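Local coordinates for STU0660 (Streptococcus thermophilus, PDB 3ZTH), which probably binds DNA as a large Csn2 protein of CRISPR-mediated bacterial immunity, and also binds magnesium ions, at residues I118-N130 against H143-L155. Residues are numbered along the deposited sequence; the frame is centred on the assembly and turned at random.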
ATOM      1  N   ILE A 118     -32.366  -1.030   7.089  1.00 63.48           N
ATOM      2  CA  ILE A 118     -31.210  -0.198   6.753  1.00 61.28           C
ATOM      3  C   ILE A 118     -30.876  -0.308   5.273  1.00 60.00           C
ATOM      4  O   ILE A 118     -30.566   0.690   4.629  1.00 59.59           O
ATOM      5  CB  ILE A 118     -29.952  -0.582   7.576  1.00 60.43           C
ATOM      6  CG1 ILE A 118     -30.112  -0.116   9.024  1.00 59.40           C
ATOM      7  CG2 ILE A 118     -28.709   0.062   6.962  1.00 60.05           C
ATOM      8  CD1 ILE A 118     -28.921  -0.438   9.906  1.00 57.35           C
ATOM      9  N   ASN A 119     -30.934  -1.521   4.737  1.00 59.01           N
ATOM     10  CA  ASN A 119     -30.644  -1.719   3.327  1.00 60.06           C
ATOM     11  C   ASN A 119     -31.744  -1.127   2.453  1.00 62.26           C
ATOM     12  O   ASN A 119     -31.549  -0.920   1.256  1.00 62.81           O
ATOM     13  CB  ASN A 119     -30.467  -3.206   3.018  1.00 57.73           C
ATOM     14  CG  ASN A 119     -29.126  -3.732   3.481  1.00 57.38           C
ATOM     15  OD1 ASN A 119     -28.100  -3.084   3.295  1.00 55.39           O
ATOM     16  ND2 ASN A 119     -29.125  -4.915   4.078  1.00 58.21           N
ATOM     17  N   GLU A 120     -32.901  -0.854   3.049  1.00 63.97           N
ATOM     18  CA  GLU A 120     -33.996  -0.268   2.300  1.00 65.61           C
ATOM     19  C   GLU A 120     -33.723   1.218   2.160  1.00 65.50           C
ATOM     20  O   GLU A 120     -34.019   1.819   1.131  1.00 66.43           O
ATOM     21  CB  GLU A 120     -35.330  -0.506   3.009  1.00 67.69           C
ATOM     22  CG  GLU A 120     -35.741  -1.968   3.041  1.00 72.01           C
ATOM     23  CD  GLU A 120     -37.170  -2.172   3.525  1.00 75.82           C
ATOM     24  OE1 GLU A 120     -37.544  -1.585   4.566  1.00 76.39           O
ATOM     25  OE2 GLU A 120     -37.917  -2.931   2.865  1.00 77.23           O
ATOM     26  N   GLN A 121     -33.154   1.817   3.197  1.00 65.46           N
ATOM     27  CA  GLN A 121     -32.821   3.231   3.139  1.00 66.64           C
ATOM     28  C   GLN A 121     -31.643   3.427   2.189  1.00 67.15           C
ATOM     29  O   GLN A 121     -31.456   4.501   1.622  1.00 67.45           O
ATOM     30  CB  GLN A 121     -32.467   3.748   4.526  1.00 66.50           C
ATOM     31  CG  GLN A 121     -33.666   3.851   5.425  1.00 67.46           C
ATOM     32  CD  GLN A 121     -34.737   4.720   4.817  1.00 67.74           C
ATOM     33  OE1 GLN A 121     -34.510   5.902   4.540  1.00 68.33           O
ATOM     34  NE2 GLN A 121     -35.914   4.143   4.596  1.00 65.91           N
ATOM     35  N   VAL A 122     -30.846   2.377   2.026  1.00 67.38           N
ATOM     36  CA  VAL A 122     -29.703   2.425   1.130  1.00 67.96           C
ATOM     37  C   VAL A 122     -30.254   2.407  -0.292  1.00 68.45           C
ATOM     38  O   VAL A 122     -29.938   3.281  -1.097  1.00 69.00           O
ATOM     39  CB  VAL A 122     -28.769   1.212   1.355  1.00 68.29           C
ATOM     40  CG1 VAL A 122     -27.757   1.103   0.223  1.00 68.24           C
ATOM     41  CG2 VAL A 122     -28.048   1.362   2.685  1.00 66.64           C
ATOM     42  N   GLU A 123     -31.090   1.412  -0.583  1.00 68.51           N
ATOM     43  CA  GLU A 123     -31.711   1.278  -1.897  1.00 68.67           C
ATOM     44  C   GLU A 123     -32.422   2.565  -2.278  1.00 68.36           C
ATOM     45  O   GLU A 123     -32.603   2.854  -3.457  1.00 68.45           O
ATOM     46  CB  GLU A 123     -32.712   0.127  -1.890  1.00 69.21           C
ATOM     47  CG  GLU A 123     -32.066  -1.231  -1.714  1.00 72.16           C
ATOM     48  CD  GLU A 123     -31.452  -1.749  -2.994  1.00 73.56           C
ATOM     49  OE1 GLU A 123     -30.857  -0.939  -3.737  1.00 75.45           O
ATOM     50  OE2 GLU A 123     -31.559  -2.968  -3.254  1.00 73.91           O
ATOM     51  N   LEU A 124     -32.832   3.336  -1.277  1.00 68.57           N
ATOM     52  CA  LEU A 124     -33.503   4.601  -1.536  1.00 69.26           C
ATOM     53  C   LEU A 124     -32.463   5.660  -1.866  1.00 69.83           C
ATOM     54  O   LEU A 124     -32.636   6.437  -2.805  1.00 71.24           O
ATOM     55  CB  LEU A 124     -34.326   5.056  -0.326  1.00 69.13           C
ATOM     56  CG  LEU A 124     -35.532   4.216   0.106  1.00 69.31           C
ATOM     57  CD1 LEU A 124     -36.321   5.007   1.143  1.00 68.02           C
ATOM     58  CD2 LEU A 124     -36.415   3.875  -1.094  1.00 67.64           C
ATOM     59  N   ILE A 125     -31.379   5.692  -1.094  1.00 69.65           N
ATOM     60  CA  ILE A 125     -30.325   6.667  -1.340  1.00 68.97           C
ATOM     61  C   ILE A 125     -29.747   6.452  -2.738  1.00 68.44           C
ATOM     62  O   ILE A 125     -29.358   7.408  -3.405  1.00 68.30           O
ATOM     63  CB  ILE A 125     -29.207   6.569  -0.273  1.00 68.63           C
ATOM     64  CG1 ILE A 125     -29.769   6.966   1.096  1.00 68.40           C
ATOM     65  CG2 ILE A 125     -28.055   7.500  -0.627  1.00 67.58           C
ATOM     66  CD1 ILE A 125     -28.752   6.932   2.221  1.00 68.11           C
ATOM     67  N   GLU A 126     -29.713   5.200  -3.184  1.00 67.85           N
ATOM     68  CA  GLU A 126     -29.205   4.876  -4.513  1.00 68.94           C
ATOM     69  C   GLU A 126     -30.119   5.470  -5.583  1.00 69.70           C
ATOM     70  O   GLU A 126     -29.686   6.260  -6.420  1.00 70.49           O
ATOM     71  CB  GLU A 126     -29.129   3.359  -4.714  1.00 68.47           C
ATOM     72  CG  GLU A 126     -28.578   2.954  -6.074  1.00 68.93           C
ATOM     73  CD  GLU A 126     -28.667   1.462  -6.336  1.00 69.75           C
ATOM     74  OE1 GLU A 126     -29.794   0.944  -6.467  1.00 70.49           O
ATOM     75  OE2 GLU A 126     -27.610   0.802  -6.413  1.00 70.58           O
ATOM     76  N   GLU A 127     -31.387   5.082  -5.548  1.00 70.04           N
ATOM     77  CA  GLU A 127     -32.361   5.566  -6.513  1.00 70.35           C
ATOM     78  C   GLU A 127     -32.428   7.085  -6.580  1.00 70.32           C
ATOM     79  O   GLU A 127     -32.300   7.670  -7.651  1.00 71.75           O
ATOM     80  CB  GLU A 127     -33.741   5.005  -6.186  1.00 71.27           C
ATOM     81  CG  GLU A 127     -33.836   3.504  -6.343  1.00 73.07           C
ATOM     82  CD  GLU A 127     -35.254   2.999  -6.180  1.00 75.57           C
ATOM     83  OE1 GLU A 127     -35.829   3.195  -5.087  1.00 76.90           O
ATOM     84  OE2 GLU A 127     -35.792   2.411  -7.147  1.00 76.54           O
ATOM     85  N   ALA A 128     -32.637   7.727  -5.439  1.00 70.50           N
ATOM     86  CA  ALA A 128     -32.715   9.182  -5.399  1.00 71.87           C
ATOM     87  C   ALA A 128     -31.440   9.793  -5.962  1.00 73.30           C
ATOM     88  O   ALA A 128     -31.420  10.937  -6.420  1.00 73.49           O
ATOM     89  CB  ALA A 128     -32.917   9.643  -3.973  1.00 71.73           C
HETATM   90  N   MSE A 129     -30.373   9.009  -5.925  1.00 74.31           N
HETATM   91  CA  MSE A 129     -29.078   9.448  -6.404  1.00 74.42           C
HETATM   92  C   MSE A 129     -28.957   9.249  -7.912  1.00 73.64           C
HETATM   93  O   MSE A 129     -28.368  10.074  -8.613  1.00 73.07           O
HETATM   94  CB  MSE A 129     -28.006   8.663  -5.668  1.00 77.18           C
HETATM   95  CG  MSE A 129     -26.643   9.271  -5.710  1.00 81.49           C
HETATM   96 SE   MSE A 129     -25.765   8.900  -4.044  1.00 89.37          SE
HETATM   97  CE  MSE A 129     -25.816  10.686  -3.293  1.00 83.82           C
ATOM     98  N   ASN A 130     -29.514   8.151  -8.410  1.00 71.81           N
ATOM     99  CA  ASN A 130     -29.470   7.878  -9.834  1.00 70.87           C
ATOM    100  C   ASN A 130     -30.394   8.821 -10.585  1.00 70.62           C
ATOM    101  O   ASN A 130     -30.189   9.078 -11.773  1.00 70.67           O
ATOM    102  CB  ASN A 130     -29.866   6.435 -10.114  1.00 71.32           C
ATOM    103  CG  ASN A 130     -28.831   5.456  -9.633  1.00 72.46           C
ATOM    104  OD1 ASN A 130     -27.653   5.586  -9.953  1.00 73.60           O
ATOM    105  ND2 ASN A 130     -29.260   4.468  -8.861  1.00 74.39           N
ATOM    106  N   HIS A 143     -24.546   4.270 -13.815  1.00 48.04           N
ATOM    107  CA  HIS A 143     -25.143   4.488 -12.509  1.00 49.29           C
ATOM    108  C   HIS A 143     -24.382   3.799 -11.384  1.00 49.66           C
ATOM    109  O   HIS A 143     -23.541   2.926 -11.607  1.00 48.03           O
ATOM    110  CB  HIS A 143     -26.569   3.956 -12.519  1.00 49.54           C
ATOM    111  CG  HIS A 143     -26.650   2.524 -12.926  1.00 50.93           C
ATOM    112  ND1 HIS A 143     -25.886   1.545 -12.330  1.00 53.74           N
ATOM    113  CD2 HIS A 143     -27.353   1.911 -13.904  1.00 53.17           C
ATOM    114  CE1 HIS A 143     -26.111   0.388 -12.926  1.00 54.43           C
ATOM    115  NE2 HIS A 143     -26.997   0.583 -13.886  1.00 54.88           N
ATOM    116  N   LEU A 144     -24.717   4.198 -10.164  1.00 50.24           N
ATOM    117  CA  LEU A 144     -24.109   3.639  -8.976  1.00 50.49           C
ATOM    118  C   LEU A 144     -24.920   2.435  -8.507  1.00 51.94           C
ATOM    119  O   LEU A 144     -26.147   2.472  -8.484  1.00 52.66           O
ATOM    120  CB  LEU A 144     -24.063   4.702  -7.883  1.00 47.93           C
ATOM    121  CG  LEU A 144     -23.170   5.901  -8.206  1.00 47.28           C
ATOM    122  CD1 LEU A 144     -23.435   7.026  -7.230  1.00 47.33           C
ATOM    123  CD2 LEU A 144     -21.714   5.480  -8.149  1.00 46.62           C
ATOM    124  N   GLU A 145     -24.229   1.356  -8.171  1.00 53.83           N
ATOM    125  CA  GLU A 145     -24.885   0.162  -7.663  1.00 56.59           C
ATOM    126  C   GLU A 145     -24.464   0.046  -6.205  1.00 58.10           C
ATOM    127  O   GLU A 145     -23.331   0.385  -5.845  1.00 57.62           O
ATOM    128  CB  GLU A 145     -24.458  -1.076  -8.454  1.00 57.87           C
ATOM    129  CG  GLU A 145     -25.222  -1.242  -9.755  1.00 62.71           C
ATOM    130  CD  GLU A 145     -24.639  -2.314 -10.656  1.00 65.87           C
ATOM    131  OE1 GLU A 145     -24.351  -3.426 -10.157  1.00 67.38           O
ATOM    132  OE2 GLU A 145     -24.482  -2.042 -11.869  1.00 66.31           O
ATOM    133  N   ASN A 146     -25.373  -0.409  -5.354  1.00 58.72           N
ATOM    134  CA  ASN A 146     -25.036  -0.516  -3.951  1.00 59.20           C
ATOM    135  C   ASN A 146     -24.733  -1.930  -3.514  1.00 59.08           C
ATOM    136  O   ASN A 146     -25.366  -2.889  -3.955  1.00 58.23           O
ATOM    137  CB  ASN A 146     -26.159   0.052  -3.088  1.00 60.28           C
ATOM    138  CG  ASN A 146     -27.431  -0.739  -3.207  1.00 62.13           C
ATOM    139  OD1 ASN A 146     -27.468  -1.930  -2.894  1.00 63.09           O
ATOM    140  ND2 ASN A 146     -28.490  -0.085  -3.666  1.00 62.75           N
ATOM    141  N   LEU A 147     -23.726  -2.043  -2.659  1.00 59.60           N
ATOM    142  CA  LEU A 147     -23.341  -3.318  -2.093  1.00 59.21           C
ATOM    143  C   LEU A 147     -24.049  -3.302  -0.749  1.00 57.39           C
ATOM    144  O   LEU A 147     -23.678  -2.549   0.150  1.00 56.47           O
ATOM    145  CB  LEU A 147     -21.831  -3.385  -1.876  1.00 61.83           C
ATOM    146  CG  LEU A 147     -21.373  -4.674  -1.187  1.00 64.15           C
ATOM    147  CD1 LEU A 147     -21.664  -5.855  -2.112  1.00 65.15           C
ATOM    148  CD2 LEU A 147     -19.887  -4.599  -0.848  1.00 63.68           C
ATOM    149  N   PRO A 148     -25.091  -4.121  -0.600  1.00 56.26           N
ATOM    150  CA  PRO A 148     -25.847  -4.180   0.651  1.00 55.39           C
ATOM    151  C   PRO A 148     -24.962  -4.344   1.887  1.00 54.72           C
ATOM    152  O   PRO A 148     -23.945  -5.042   1.850  1.00 54.21           O
ATOM    153  CB  PRO A 148     -26.771  -5.374   0.434  1.00 56.41           C
ATOM    154  CG  PRO A 148     -25.955  -6.264  -0.453  1.00 57.30           C
ATOM    155  CD  PRO A 148     -25.402  -5.278  -1.455  1.00 56.49           C
ATOM    156  N   LEU A 149     -25.362  -3.688   2.974  1.00 53.12           N
ATOM    157  CA  LEU A 149     -24.640  -3.744   4.239  1.00 51.29           C
ATOM    158  C   LEU A 149     -24.769  -5.088   4.939  1.00 50.11           C
ATOM    159  O   LEU A 149     -25.772  -5.782   4.802  1.00 50.12           O
ATOM    160  CB  LEU A 149     -25.138  -2.652   5.181  1.00 51.34           C
ATOM    161  CG  LEU A 149     -24.443  -1.300   5.050  1.00 53.41           C
ATOM    162  CD1 LEU A 149     -25.091  -0.272   5.965  1.00 52.74           C
ATOM    163  CD2 LEU A 149     -22.977  -1.477   5.409  1.00 54.84           C
ATOM    164  N   THR A 150     -23.732  -5.453   5.681  1.00 49.30           N
ATOM    165  CA  THR A 150     -23.726  -6.695   6.437  1.00 48.38           C
ATOM    166  C   THR A 150     -23.449  -6.317   7.887  1.00 47.93           C
ATOM    167  O   THR A 150     -22.856  -5.269   8.159  1.00 47.59           O
ATOM    168  CB  THR A 150     -22.622  -7.657   5.964  1.00 47.62           C
ATOM    169  OG1 THR A 150     -21.344  -7.037   6.145  1.00 48.64           O
ATOM    170  CG2 THR A 150     -22.812  -8.013   4.501  1.00 47.29           C
ATOM    171  N   LEU A 151     -23.881  -7.159   8.818  1.00 47.64           N
ATOM    172  CA  LEU A 151     -23.652  -6.884  10.228  1.00 46.39           C
ATOM    173  C   LEU A 151     -22.158  -6.943  10.501  1.00 45.27           C
ATOM    174  O   LEU A 151     -21.618  -6.096  11.210  1.00 44.68           O
ATOM    175  CB  LEU A 151     -24.425  -7.888  11.083  1.00 46.37           C
ATOM    176  CG  LEU A 151     -25.934  -7.682  10.873  1.00 47.81           C
ATOM    177  CD1 LEU A 151     -26.739  -8.844  11.429  1.00 46.48           C
ATOM    178  CD2 LEU A 151     -26.344  -6.362  11.522  1.00 46.77           C
ATOM    179  N   ASP A 152     -21.482  -7.926   9.916  1.00 45.16           N
ATOM    180  CA  ASP A 152     -20.043  -8.036  10.094  1.00 45.89           C
ATOM    181  C   ASP A 152     -19.415  -6.692   9.759  1.00 46.08           C
ATOM    182  O   ASP A 152     -18.506  -6.231  10.438  1.00 47.55           O
ATOM    183  CB  ASP A 152     -19.455  -9.097   9.172  1.00 46.72           C
ATOM    184  CG  ASP A 152     -17.937  -9.058   9.149  1.00 49.61           C
ATOM    185  OD1 ASP A 152     -17.305  -9.435  10.160  1.00 49.54           O
ATOM    186  OD2 ASP A 152     -17.370  -8.626   8.123  1.00 52.65           O
ATOM    187  N   GLN A 153     -19.913  -6.066   8.700  1.00 46.96           N
ATOM    188  CA  GLN A 153     -19.411  -4.772   8.266  1.00 47.41           C
ATOM    189  C   GLN A 153     -19.721  -3.690   9.291  1.00 47.74           C
ATOM    190  O   GLN A 153     -18.863  -2.869   9.619  1.00 48.03           O
ATOM    191  CB  GLN A 153     -20.025  -4.408   6.923  1.00 49.40           C
ATOM    192  CG  GLN A 153     -19.612  -3.051   6.411  1.00 52.29           C
ATOM    193  CD  GLN A 153     -20.147  -2.783   5.022  1.00 55.69           C
ATOM    194  OE1 GLN A 153     -20.001  -1.678   4.497  1.00 58.95           O
ATOM    195  NE2 GLN A 153     -20.770  -3.795   4.412  1.00 54.98           N
ATOM    196  N   LEU A 154     -20.951  -3.686   9.793  1.00 47.56           N
ATOM    197  CA  LEU A 154     -21.355  -2.710  10.803  1.00 46.98           C
ATOM    198  C   LEU A 154     -20.519  -2.849  12.076  1.00 46.70           C
ATOM    199  O   LEU A 154     -20.045  -1.858  12.637  1.00 46.03           O
ATOM    200  CB  LEU A 154     -22.832  -2.889  11.163  1.00 45.96           C
ATOM    201  CG  LEU A 154     -23.862  -2.045  10.416  1.00 45.18           C
ATOM    202  CD1 LEU A 154     -25.211  -2.206  11.099  1.00 45.07           C
ATOM    203  CD2 LEU A 154     -23.447  -0.579  10.423  1.00 44.37           C
ATOM    204  N   LEU A 155     -20.358  -4.083  12.539  1.00 45.14           N
ATOM    205  CA  LEU A 155     -19.582  -4.338  13.740  1.00 45.89           C
ATOM    206  C   LEU A 155     -18.133  -3.908  13.553  1.00 46.87           C
ATOM    207  O   LEU A 155     -17.478  -3.476  14.502  1.00 47.52           O
ATOM    208  CB  LEU A 155     -19.634  -5.830  14.095  1.00 44.21           C
ATOM    209  CG  LEU A 155     -20.979  -6.337  14.618  1.00 42.13           C
ATOM    210  CD1 LEU A 155     -20.919  -7.829  14.863  1.00 41.43           C
ATOM    211  CD2 LEU A 155     -21.315  -5.605  15.895  1.00 41.62           C
TER
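Asn-146 ends its strand with its side chain turned to the helix that holds Glu-123 and Glu-126. Its CG sits between its own backbone N and carbonyl carbon (chi1 65°), which aims the amide at the helix. Asn-146 ND2 donates to Glu-123 OE1 at 2.5 Å, so short that the exact length is doubtful, with an N-H...O angle of 164°. The acceptor lies close to the amide plane, but ND2 meets OE1 from above the carboxylate plane. Glu-126 reaches the strand with an extended chain, CG anti to its backbone N. Glu-126 OE2 takes a weak bond from Asn-146 N at 2.8 Å. The Glu-126 carboxylate and the Asn-146 amide lie at a modest tilt to each other. Val-122 CG1 packs on Asn-146 CB at 3.8 Å.

Helix 118-130 and strand 143-146 run antiparallel, joined through a beta hairpin. Together they form an arm far from the centre of the chain and away from the magnesium sites. Strand 143-146 pairs antiparallel with a strand of the second subunit, so the sheet continues across the interface. On the helix side, Met-129, a selenomethionine, packs on Ile-111 of that subunit.

Leu-144 is held at the backbone, where Leu-144 N donates to Asn-130 OD1 at 3.3 Å, in the carbonyl plane. Leu-144 CD1 touches Met-129 CG at 4.2 Å. Past the strand, Asn-119 OD1 accepts from Leu-149 N at 2.8 Å, the donor tilted 19° from the carbonyl plane. Beside this bond, Leu-149 CD1 lies 3.8 Å from Ile-118 CG2.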